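Local atomic coordinates of cysteine hydrolase (Staphylococcus aureus, PDB entry 6KUA), a protein that probably hydrolyses nicotinamide to nicotinic acid and ammonia, as a zinc-containing nicotinamidase of the isochorismatase family of cysteine hydrolases. Residues D108-T113 / Y146-K151; S37-F42 / G87-T92; V8-Y13 / D135-H140. One frame throughout, in Å; residues are numbered along the deposited sequence.

Overall arrangement
The three contacts belong to one isochorismatase-type alpha/beta domain with a five-stranded parallel sheet. Contact 3 lies nearest the middle of the chain. It brings Asp10 up to Cys137, and the side chain of Asp10 is about 7 Å from the bound zinc ion. It probably carries part of the active site, the family's Asp-Lys-Cys triad. Contact 1 shares helix 137-147 with it, and their centres are about 13 Å apart. The two touch: Asp108 CG packs on His140 O at 3.6 Å, and Ser109 OG on Val9 CG2 at 3.9 Å. Contact 2 joins two peripheral helices. Its centre is about 17 Å from that of contact 3 and about 23 Å from that of contact 1.

Contact 1 (D108-T113 / Y146-K151); sequences DSFFGT and YNLGYK
Phe110 meets Leu148 and Tyr150 in a small apolar contact between a loop and a helix end. The 108-113 loop follows strand 99-104. The 146-151 segment closes helix 137-147 with a Schellman motif at Gly149. It is the helix-to-strand connection of a beta-alpha-beta crossover from strand 126-132 to strand 151-160. The closest approach is Phe110 CD2 to Leu148 CD1, at 3.6 Å. This methyl also reaches Phe110 CE2, at 4.0 Å, so it meets the CD2-CE2 bond of the ring at an oblique angle. The two side chains run past each other in opposite senses. Further out, Phe110 CE2 lies 4.2 Å from Tyr150 CE2, and the two rings meet obliquely. Phe110 keeps CG anti to its carbonyl carbon (chi1 -67°), which carries the ring across to the helix end. Leu115 and Leu119 of helix 115-121 pack on the same ring. The hydroxyl of Tyr150 is hydrogen-bonded to Asp116 OD1. Arg120 of the fourth subunit makes a cation-pi contact with Tyr150 and donates to Leu148 O, so the helix end also lies at a subunit interface. Within the loop, Asp108 OD1 accepts from Phe110 N at 2.8 Å in an Asx turn; the bond is nearly straight (164°), and the donor stands well above the carboxylate plane. Thr113 OG1 donates to Ser109 O at 2.8 Å, on a lone pair. Asp108 OD2 is hydrogen-bonded to Ser144 OG of helix 137-147. Asp108 OD1 lies at the edge of the Phe110 ring, in its plane, 3.5 Å from Phe110 CD1.

Contact 2 (S37-F42 / G87-T92); sequences SRINDF and GKLYET
Leu89 of helix 84-93 packs against Ile39 and Asn40 of helix 32-44, a helix-to-helix contact at the periphery of the alpha/beta domain. The apolar part comes first. Leu89 CD2 lies 3.7 Å from Ile39 CG2, and these methyls make the closest approach. The same Leu89 methyl is 3.9 Å from Ile39 CB. The two side chains slide alongside each other in opposite directions. Leu89 has CG anti to its backbone N (chi1 -179°), which extends its branch toward the facing helix. Ile39 holds CG2 in the equivalent anti position and meets it with that methyl. Ile39 is buried. It also packs on Leu6, Ile49 and Phe51 of the sheet and on Val86 and Ile93 of helix 84-93. It therefore lies between helix 84-93 and strands 4-9 and 48-54.

The second kind of touch is polar group on methyl. The Asn40 side chain crosses that of Leu89 at a slant, at the exposed border of the contact. Asn40 OD1 is 3.8 Å from Leu89 CD2 and 4.0 Å from Leu89 CD1. Asn40 ND2 is 4.0 Å from Leu89 CD2, so both arms of the amide rest near one methyl.

No hydrogen bond or salt bridge crosses between the segments; the polar groups bond within their own helix or elsewhere. Thr92 OG1 donates to Leu89 O at 3.1 Å, in the carbonyl plane and on a lone pair, one turn along. Arg38 and Asp41 form a long salt bridge on another side of helix 32-44; their further charged partners are Glu128 and Arg4. The Tyr90 ring lies off the contact and meets Phe51 edge to face.

The mutual hold of the segments thus rests on van der Waals contact of the Leu89 branch, apolar on the Ile39 side and amide-lined toward solvent.

Contact 3 (V8-Y13 / D135-H140); sequences VVDYSY and DICVLH
Asp10 and Cys137 meet here, beside Val9, in a buried contact at the C-terminal end of strand 4-9. Asp10 OD2 is 3.4 Å from Cys137 SG and 3.8 Å from Cys137 CB. Next to this polar pair, Val9 CG1 packs on Cys137 CB at 3.5 Å. Val9 CB and Val138 CG2 are farther apart, at 4.5 Å, and complete the apolar side. Val9 CG1 stands anti to the backbone N (chi1 -177°), which sends this methyl to the start of the helix.

The next shell fixes the carboxylate. Asp10 OD2 forms a salt bridge with Lys104, and Asp10 OD1 accepts from the backbone N of Asp54. Asp10, Lys104 and Cys137 thus come together as in the Asp-Lys-Cys catalytic triad of cysteine hydrolases of the isochorismatase family. The zinc ion lies about 7 Å from the Asp10 side chain. The backbone bends sharply here: Asp10 has positive phi, and Tyr11 is the centre of an inverse gamma turn. Ser12 then takes the N-cap position of the following helix.

Cys137 is the first residue of its helix, with Ile136 as N-cap. This places the sulfur at the helix N-terminus, facing the strand end. His140 N donates to Ile136 O at 2.8 Å, a bond of the first helical turn. Tyr107 packs on Cys137 and meets His140 edge to face. His140 NE2 is also hydrogen-bonded to His173 of the second subunit.

Strand 4-9 runs between strands 48-54 and 126-132, and Val9 makes backbone hydrogen bonds with Val130 and Val132. Val138 reaches both Ile129 of the sheet and Phe174, so helix 137-147 is sandwiched between the sheet and helix 164-176.

Contact 1 (D108-T113 / Y146-K151)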
loop_
_atom_site.group_PDB
_atom_site.type_symbol
_atom_site.label_atom_id
_atom_site.label_comp_id
_atom_site.label_asym_id
_atom_site.label_seq_id
_atom_site.Cartn_x
_atom_site.Cartn_y
_atom_site.Cartn_z
ATOM N N ASP A 108 4.696 -12.473 -0.929
ATOM C CA ASP A 108 5.172 -11.379 -0.086
ATOM C C ASP A 108 4.384 -11.344 1.219
ATOM O O ASP A 108 3.172 -11.121 1.215
ATOM C CB ASP A 108 5.029 -10.063 -0.854
ATOM C CG ASP A 108 5.343 -8.813 -0.019
ATOM O OD1 ASP A 108 5.759 -8.895 1.168
ATOM O OD2 ASP A 108 5.171 -7.710 -0.587
ATOM N N SER A 109 5.091 -11.504 2.336
ATOM C CA SER A 109 4.464 -11.561 3.655
ATOM C C SER A 109 3.773 -10.257 4.047
ATOM O O SER A 109 2.939 -10.265 4.963
ATOM C CB SER A 109 5.524 -11.907 4.702
ATOM O OG SER A 109 6.054 -13.218 4.500
ATOM N N PHE A 110 4.106 -9.141 3.395
ATOM C CA PHE A 110 3.493 -7.855 3.707
ATOM C C PHE A 110 2.255 -7.555 2.863
ATOM O O PHE A 110 1.498 -6.642 3.209
ATOM C CB PHE A 110 4.496 -6.717 3.508
ATOM C CG PHE A 110 5.649 -6.733 4.481
ATOM C CD1 PHE A 110 6.749 -7.558 4.270
ATOM C CD2 PHE A 110 5.635 -5.915 5.604
ATOM C CE1 PHE A 110 7.832 -7.557 5.168
ATOM C CE2 PHE A 110 6.709 -5.915 6.515
ATOM C CZ PHE A 110 7.803 -6.737 6.292
ATOM N N PHE A 111 2.035 -8.281 1.767
ATOM C CA PHE A 111 0.946 -7.933 0.862
ATOM C C PHE A 111 -0.395 -8.358 1.438
ATOM O O PHE A 111 -0.589 -9.523 1.790
ATOM C CB PHE A 111 1.152 -8.567 -0.508
ATOM C CG PHE A 111 0.135 -8.117 -1.507
ATOM C CD1 PHE A 111 0.246 -6.873 -2.105
ATOM C CD2 PHE A 111 -0.970 -8.904 -1.795
ATOM C CE1 PHE A 111 -0.709 -6.437 -3.007
ATOM C CE2 PHE A 111 -1.932 -8.468 -2.698
ATOM C CZ PHE A 111 -1.799 -7.245 -3.299
ATOM N N GLY A 112 -1.319 -7.408 1.550
ATOM C CA GLY A 112 -2.644 -7.699 2.069
ATOM C C GLY A 112 -2.687 -8.193 3.503
ATOM O O GLY A 112 -3.690 -8.781 3.915
ATOM N N THR A 113 -1.633 -7.971 4.281
ATOM C CA THR A 113 -1.570 -8.389 5.672
ATOM C C THR A 113 -1.343 -7.181 6.574
ATOM O O THR A 113 -0.980 -6.101 6.100
ATOM C CB THR A 113 -0.444 -9.407 5.908
ATOM O OG1 THR A 113 0.807 -8.703 5.895
ATOM C CG2 THR A 113 -0.470 -10.538 4.833
ATOM N N TYR A 146 12.386 -3.967 2.561
ATOM C CA TYR A 146 13.311 -2.952 2.092
ATOM C C TYR A 146 12.577 -1.668 1.739
ATOM O O TYR A 146 12.897 -0.598 2.271
ATOM C CB TYR A 146 14.105 -3.498 0.901
ATOM C CG TYR A 146 14.863 -2.447 0.152
ATOM C CD1 TYR A 146 16.100 -1.978 0.614
ATOM C CD2 TYR A 146 14.347 -1.903 -1.016
ATOM C CE1 TYR A 146 16.797 -0.991 -0.083
ATOM C CE2 TYR A 146 15.036 -0.920 -1.706
ATOM C CZ TYR A 146 16.252 -0.473 -1.242
ATOM O OH TYR A 146 16.910 0.501 -1.964
ATOM N N ASN A 147 11.559 -1.754 0.876
ATOM C CA ASN A 147 10.810 -0.552 0.497
ATOM C C ASN A 147 10.203 0.139 1.707
ATOM O O ASN A 147 10.149 1.369 1.763
ATOM C CB ASN A 147 9.702 -0.893 -0.504
ATOM C CG ASN A 147 10.245 -1.307 -1.866
ATOM O OD1 ASN A 147 11.415 -1.083 -2.166
ATOM N ND2 ASN A 147 9.397 -1.911 -2.689
ATOM N N LEU A 148 9.725 -0.629 2.683
ATOM C CA LEU A 148 9.110 -0.029 3.853
ATOM C C LEU A 148 10.148 0.523 4.844
ATOM O O LEU A 148 9.776 1.046 5.894
ATOM C CB LEU A 148 8.183 -1.054 4.516
ATOM C CG LEU A 148 6.943 -1.434 3.677
ATOM C CD1 LEU A 148 6.369 -2.750 4.122
ATOM C CD2 LEU A 148 5.863 -0.343 3.730
ATOM N N GLY A 149 11.432 0.431 4.529
ATOM C CA GLY A 149 12.441 1.088 5.339
ATOM C C GLY A 149 12.914 0.308 6.544
ATOM O O GLY A 149 13.462 0.904 7.463
ATOM N N TYR A 150 12.697 -1.005 6.578
ATOM C CA TYR A 150 13.240 -1.842 7.635
ATOM C C TYR A 150 14.691 -2.179 7.358
ATOM O O TYR A 150 15.083 -2.384 6.205
ATOM C CB TYR A 150 12.447 -3.143 7.755
ATOM C CG TYR A 150 11.086 -2.924 8.300
ATOM C CD1 TYR A 150 10.881 -2.833 9.666
ATOM C CD2 TYR A 150 9.998 -2.771 7.451
ATOM C CE1 TYR A 150 9.640 -2.601 10.178
ATOM C CE2 TYR A 150 8.732 -2.556 7.952
ATOM C CZ TYR A 150 8.555 -2.479 9.317
ATOM O OH TYR A 150 7.304 -2.255 9.829
ATOM N N LYS A 151 15.485 -2.252 8.423
ATOM C CA LYS A 151 16.788 -2.895 8.324
ATOM C C LYS A 151 16.568 -4.397 8.265
ATOM O O LYS A 151 15.659 -4.922 8.910
ATOM C CB LYS A 151 17.677 -2.528 9.521
ATOM C CG LYS A 151 17.671 -1.037 9.896
ATOM C CD LYS A 151 18.504 -0.753 11.168
ATOM C CE LYS A 151 18.512 0.745 11.516
ATOM N NZ LYS A 151 19.230 1.053 12.815
#

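Contact 2 (S37-F42 / G87-T92)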
loop_
_atom_site.group_PDB
_atom_site.type_symbol
_atom_site.label_atom_id
_atom_site.label_comp_id
_atom_site.label_asym_id
_atom_site.label_seq_id
_atom_site.Cartn_x
_atom_site.Cartn_y
_atom_site.Cartn_z
ATOM N N SER A 37 16.791 -22.401 16.689
ATOM C CA SER A 37 17.646 -21.601 17.543
ATOM C C SER A 37 17.440 -20.102 17.348
ATOM O O SER A 37 17.727 -19.333 18.271
ATOM C CB SER A 37 19.113 -21.986 17.324
ATOM O OG SER A 37 19.709 -21.206 16.309
ATOM N N ARG A 38 16.949 -19.653 16.189
ATOM C CA ARG A 38 16.646 -18.226 16.072
ATOM C C ARG A 38 15.398 -17.881 16.872
ATOM O O ARG A 38 15.331 -16.824 17.508
ATOM C CB ARG A 38 16.463 -17.812 14.605
ATOM C CG ARG A 38 17.679 -18.002 13.712
ATOM C CD ARG A 38 18.960 -17.478 14.340
ATOM N NE ARG A 38 18.890 -16.041 14.553
ATOM C CZ ARG A 38 19.388 -15.410 15.609
ATOM N NH1 ARG A 38 20.011 -16.094 16.566
ATOM N NH2 ARG A 38 19.258 -14.092 15.705
ATOM N N ILE A 39 14.407 -18.772 16.854
ATOM C CA ILE A 39 13.184 -18.558 17.622
ATOM C C ILE A 39 13.508 -18.472 19.107
ATOM O O ILE A 39 13.042 -17.571 19.814
ATOM C CB ILE A 39 12.163 -19.672 17.324
ATOM C CG1 ILE A 39 11.752 -19.629 15.851
ATOM C CG2 ILE A 39 10.926 -19.538 18.217
ATOM C CD1 ILE A 39 10.951 -20.833 15.415
ATOM N N ASN A 40 14.341 -19.394 19.596
ATOM C CA ASN A 40 14.717 -19.367 21.005
ATOM C C ASN A 40 15.477 -18.097 21.345
ATOM O O ASN A 40 15.285 -17.524 22.423
ATOM C CB ASN A 40 15.546 -20.600 21.354
ATOM C CG ASN A 40 14.690 -21.836 21.522
ATOM O OD1 ASN A 40 13.642 -21.782 22.151
ATOM N ND2 ASN A 40 15.122 -22.951 20.951
ATOM N N ASP A 41 16.343 -17.638 20.438
ATOM C CA ASP A 41 17.071 -16.394 20.676
ATOM C C ASP A 41 16.111 -15.227 20.886
ATOM O O ASP A 41 16.175 -14.522 21.897
ATOM C CB ASP A 41 18.009 -16.106 19.504
ATOM C CG ASP A 41 18.980 -14.972 19.801
ATOM O OD1 ASP A 41 20.038 -15.239 20.402
ATOM O OD2 ASP A 41 18.697 -13.810 19.430
ATOM N N PHE A 42 15.219 -15.002 19.923
ATOM C CA PHE A 42 14.246 -13.921 20.044
ATOM C C PHE A 42 13.362 -14.101 21.270
ATOM O O PHE A 42 13.080 -13.135 21.982
ATOM C CB PHE A 42 13.393 -13.843 18.772
ATOM C CG PHE A 42 14.065 -13.099 17.644
ATOM C CD1 PHE A 42 15.138 -13.672 16.957
ATOM C CD2 PHE A 42 13.652 -11.819 17.292
ATOM C CE1 PHE A 42 15.769 -12.988 15.928
ATOM C CE2 PHE A 42 14.282 -11.127 16.255
ATOM C CZ PHE A 42 15.342 -11.716 15.577
ATOM N N GLY A 87 7.512 -26.556 14.258
ATOM C CA GLY A 87 6.114 -26.712 14.633
ATOM C C GLY A 87 5.931 -27.152 16.074
ATOM O O GLY A 87 4.995 -26.715 16.750
ATOM N N LYS A 88 6.827 -28.017 16.564
ATOM C CA LYS A 88 6.786 -28.428 17.965
ATOM C C LYS A 88 7.003 -27.240 18.890
ATOM O O LYS A 88 6.235 -27.024 19.836
ATOM C CB LYS A 88 7.848 -29.499 18.237
ATOM C CG LYS A 88 7.598 -30.840 17.581
ATOM C CD LYS A 88 8.273 -31.972 18.359
ATOM C CE LYS A 88 9.796 -31.810 18.396
ATOM N NZ LYS A 88 10.526 -32.973 17.783
ATOM N N LEU A 89 8.071 -26.470 18.641
ATOM C CA LEU A 89 8.347 -25.295 19.460
ATOM C C LEU A 89 7.170 -24.330 19.437
ATOM O O LEU A 89 6.796 -23.773 20.477
ATOM C CB LEU A 89 9.629 -24.613 18.974
ATOM C CG LEU A 89 10.147 -23.372 19.699
ATOM C CD1 LEU A 89 10.142 -23.581 21.208
ATOM C CD2 LEU A 89 11.548 -23.029 19.211
ATOM N N TYR A 90 6.547 -24.152 18.268
ATOM C CA TYR A 90 5.454 -23.194 18.154
ATOM C C TYR A 90 4.292 -23.569 19.065
ATOM O O TYR A 90 3.690 -22.694 19.698
ATOM C CB TYR A 90 4.987 -23.092 16.699
ATOM C CG TYR A 90 3.710 -22.282 16.528
ATOM C CD1 TYR A 90 3.737 -20.887 16.539
ATOM C CD2 TYR A 90 2.477 -22.908 16.365
ATOM C CE1 TYR A 90 2.572 -20.142 16.397
ATOM C CE2 TYR A 90 1.309 -22.170 16.217
ATOM C CZ TYR A 90 1.364 -20.791 16.229
ATOM O OH TYR A 90 0.215 -20.048 16.081
ATOM N N GLU A 91 3.969 -24.867 19.155
ATOM C CA GLU A 91 2.883 -25.305 20.032
ATOM C C GLU A 91 3.099 -24.869 21.478
ATOM O O GLU A 91 2.131 -24.554 22.177
ATOM C CB GLU A 91 2.718 -26.830 19.967
ATOM C CG GLU A 91 2.399 -27.390 18.583
ATOM C CD GLU A 91 1.267 -26.649 17.873
ATOM O OE1 GLU A 91 1.358 -26.468 16.630
ATOM O OE2 GLU A 91 0.294 -26.250 18.557
ATOM N N THR A 92 4.345 -24.822 21.940
ATOM C CA THR A 92 4.618 -24.459 23.327
ATOM C C THR A 92 4.737 -22.957 23.565
ATOM O O THR A 92 4.823 -22.548 24.728
ATOM C CB THR A 92 5.907 -25.125 23.830
ATOM O OG1 THR A 92 7.028 -24.289 23.527
ATOM C CG2 THR A 92 6.105 -26.491 23.192
#

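Contact 3 (V8-Y13 / D135-H140)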
loop_
_atom_site.group_PDB
_atom_site.type_symbol
_atom_site.label_atom_id
_atom_site.label_comp_id
_atom_site.label_asym_id
_atom_site.label_seq_id
_atom_site.Cartn_x
_atom_site.Cartn_y
_atom_site.Cartn_z
ATOM N N VAL A 8 9.369 -15.817 10.126
ATOM C CA VAL A 8 9.528 -17.213 9.714
ATOM C C VAL A 8 8.559 -17.468 8.570
ATOM O O VAL A 8 7.346 -17.578 8.781
ATOM C CB VAL A 8 9.289 -18.185 10.873
ATOM C CG1 VAL A 8 9.508 -19.632 10.408
ATOM C CG2 VAL A 8 10.207 -17.824 12.032
ATOM N N VAL A 9 9.096 -17.566 7.358
ATOM C CA VAL A 9 8.292 -17.577 6.137
ATOM C C VAL A 9 8.070 -19.015 5.672
ATOM O O VAL A 9 9.027 -19.743 5.376
ATOM C CB VAL A 9 8.955 -16.734 5.035
ATOM C CG1 VAL A 9 8.071 -16.685 3.801
ATOM C CG2 VAL A 9 9.223 -15.321 5.552
ATOM N N ASP A 10 6.792 -19.415 5.642
ATOM C CA ASP A 10 6.299 -20.616 4.951
ATOM C C ASP A 10 7.064 -21.892 5.296
ATOM O O ASP A 10 7.350 -22.723 4.427
ATOM C CB ASP A 10 6.284 -20.392 3.440
ATOM C CG ASP A 10 5.058 -19.649 2.999
ATOM O OD1 ASP A 10 3.943 -20.085 3.367
ATOM O OD2 ASP A 10 5.200 -18.613 2.313
ATOM N N TYR A 11 7.361 -22.086 6.581
ATOM C CA TYR A 11 8.080 -23.290 7.001
ATOM C C TYR A 11 7.102 -24.412 7.355
ATOM O O TYR A 11 7.059 -24.913 8.475
ATOM C CB TYR A 11 9.005 -22.981 8.168
ATOM C CG TYR A 11 10.111 -23.993 8.252
ATOM C CD1 TYR A 11 11.151 -23.972 7.339
ATOM C CD2 TYR A 11 10.084 -25.006 9.204
ATOM C CE1 TYR A 11 12.158 -24.903 7.386
ATOM C CE2 TYR A 11 11.086 -25.956 9.261
ATOM C CZ TYR A 11 12.120 -25.896 8.348
ATOM O OH TYR A 11 13.130 -26.815 8.395
ATOM N N SER A 12 6.314 -24.804 6.361
ATOM C CA SER A 12 5.229 -25.757 6.535
ATOM C C SER A 12 5.609 -27.135 6.013
ATOM O O SER A 12 6.527 -27.292 5.201
ATOM C CB SER A 12 3.971 -25.280 5.814
ATOM O OG SER A 12 4.084 -25.516 4.427
ATOM N N TYR A 13 4.863 -28.137 6.491
ATOM C CA TYR A 13 5.053 -29.518 6.052
ATOM C C TYR A 13 4.984 -29.639 4.528
ATOM O O TYR A 13 5.810 -30.326 3.914
ATOM C CB TYR A 13 4.000 -30.404 6.731
ATOM C CG TYR A 13 4.077 -31.898 6.445
ATOM C CD1 TYR A 13 4.880 -32.738 7.216
ATOM C CD2 TYR A 13 3.316 -32.471 5.426
ATOM C CE1 TYR A 13 4.941 -34.105 6.967
ATOM C CE2 TYR A 13 3.370 -33.839 5.168
ATOM C CZ TYR A 13 4.184 -34.650 5.941
ATOM O OH TYR A 13 4.242 -36.005 5.684
ATOM N N ASP A 135 14.526 -17.418 -3.007
ATOM C CA ASP A 135 14.313 -16.562 -4.164
ATOM C C ASP A 135 12.837 -16.424 -4.532
ATOM O O ASP A 135 12.531 -15.943 -5.630
ATOM C CB ASP A 135 15.123 -17.081 -5.367
ATOM C CG ASP A 135 14.735 -18.512 -5.758
ATOM O OD1 ASP A 135 14.480 -19.335 -4.851
ATOM O OD2 ASP A 135 14.671 -18.820 -6.964
ATOM N N ILE A 136 11.913 -16.824 -3.649
ATOM C CA ILE A 136 10.490 -16.555 -3.880
ATOM C C ILE A 136 9.906 -15.811 -2.674
ATOM O O ILE A 136 9.968 -14.580 -2.613
ATOM C CB ILE A 136 9.712 -17.849 -4.202
ATOM C CG1 ILE A 136 10.495 -18.668 -5.239
ATOM C CG2 ILE A 136 8.312 -17.530 -4.743
ATOM C CD1 ILE A 136 9.840 -19.930 -5.693
ATOM N N CYS A 137 9.323 -16.536 -1.706
ATOM C CA CYS A 137 8.633 -15.874 -0.594
ATOM C C CYS A 137 9.579 -15.036 0.256
ATOM O O CYS A 137 9.219 -13.934 0.693
ATOM C CB CYS A 137 7.922 -16.908 0.275
ATOM S SG CYS A 137 6.548 -17.649 -0.608
ATOM N N VAL A 138 10.772 -15.554 0.536
ATOM C CA VAL A 138 11.763 -14.777 1.272
ATOM C C VAL A 138 12.132 -13.515 0.495
ATOM O O VAL A 138 12.153 -12.403 1.042
ATOM C CB VAL A 138 12.993 -15.650 1.554
ATOM C CG1 VAL A 138 14.091 -14.825 2.177
ATOM C CG2 VAL A 138 12.592 -16.859 2.432
ATOM N N LEU A 139 12.429 -13.676 -0.800
ATOM C CA LEU A 139 12.827 -12.543 -1.636
ATOM C C LEU A 139 11.730 -11.485 -1.692
ATOM O O LEU A 139 11.986 -10.294 -1.479
ATOM C CB LEU A 139 13.163 -13.036 -3.055
ATOM C CG LEU A 139 13.241 -11.950 -4.141
ATOM C CD1 LEU A 139 14.528 -11.169 -4.002
ATOM C CD2 LEU A 139 13.123 -12.531 -5.574
ATOM N N HIS A 140 10.497 -11.906 -1.995
ATOM C CA HIS A 140 9.390 -10.957 -2.072
ATOM C C HIS A 140 9.160 -10.272 -0.729
ATOM O O HIS A 140 8.883 -9.067 -0.678
ATOM C CB HIS A 140 8.114 -11.661 -2.541
ATOM C CG HIS A 140 8.139 -12.078 -3.984
ATOM N ND1 HIS A 140 7.012 -12.064 -4.777
ATOM C CD2 HIS A 140 9.144 -12.544 -4.771
ATOM C CE1 HIS A 140 7.317 -12.499 -5.990
ATOM N NE2 HIS A 140 8.603 -12.791 -6.016
#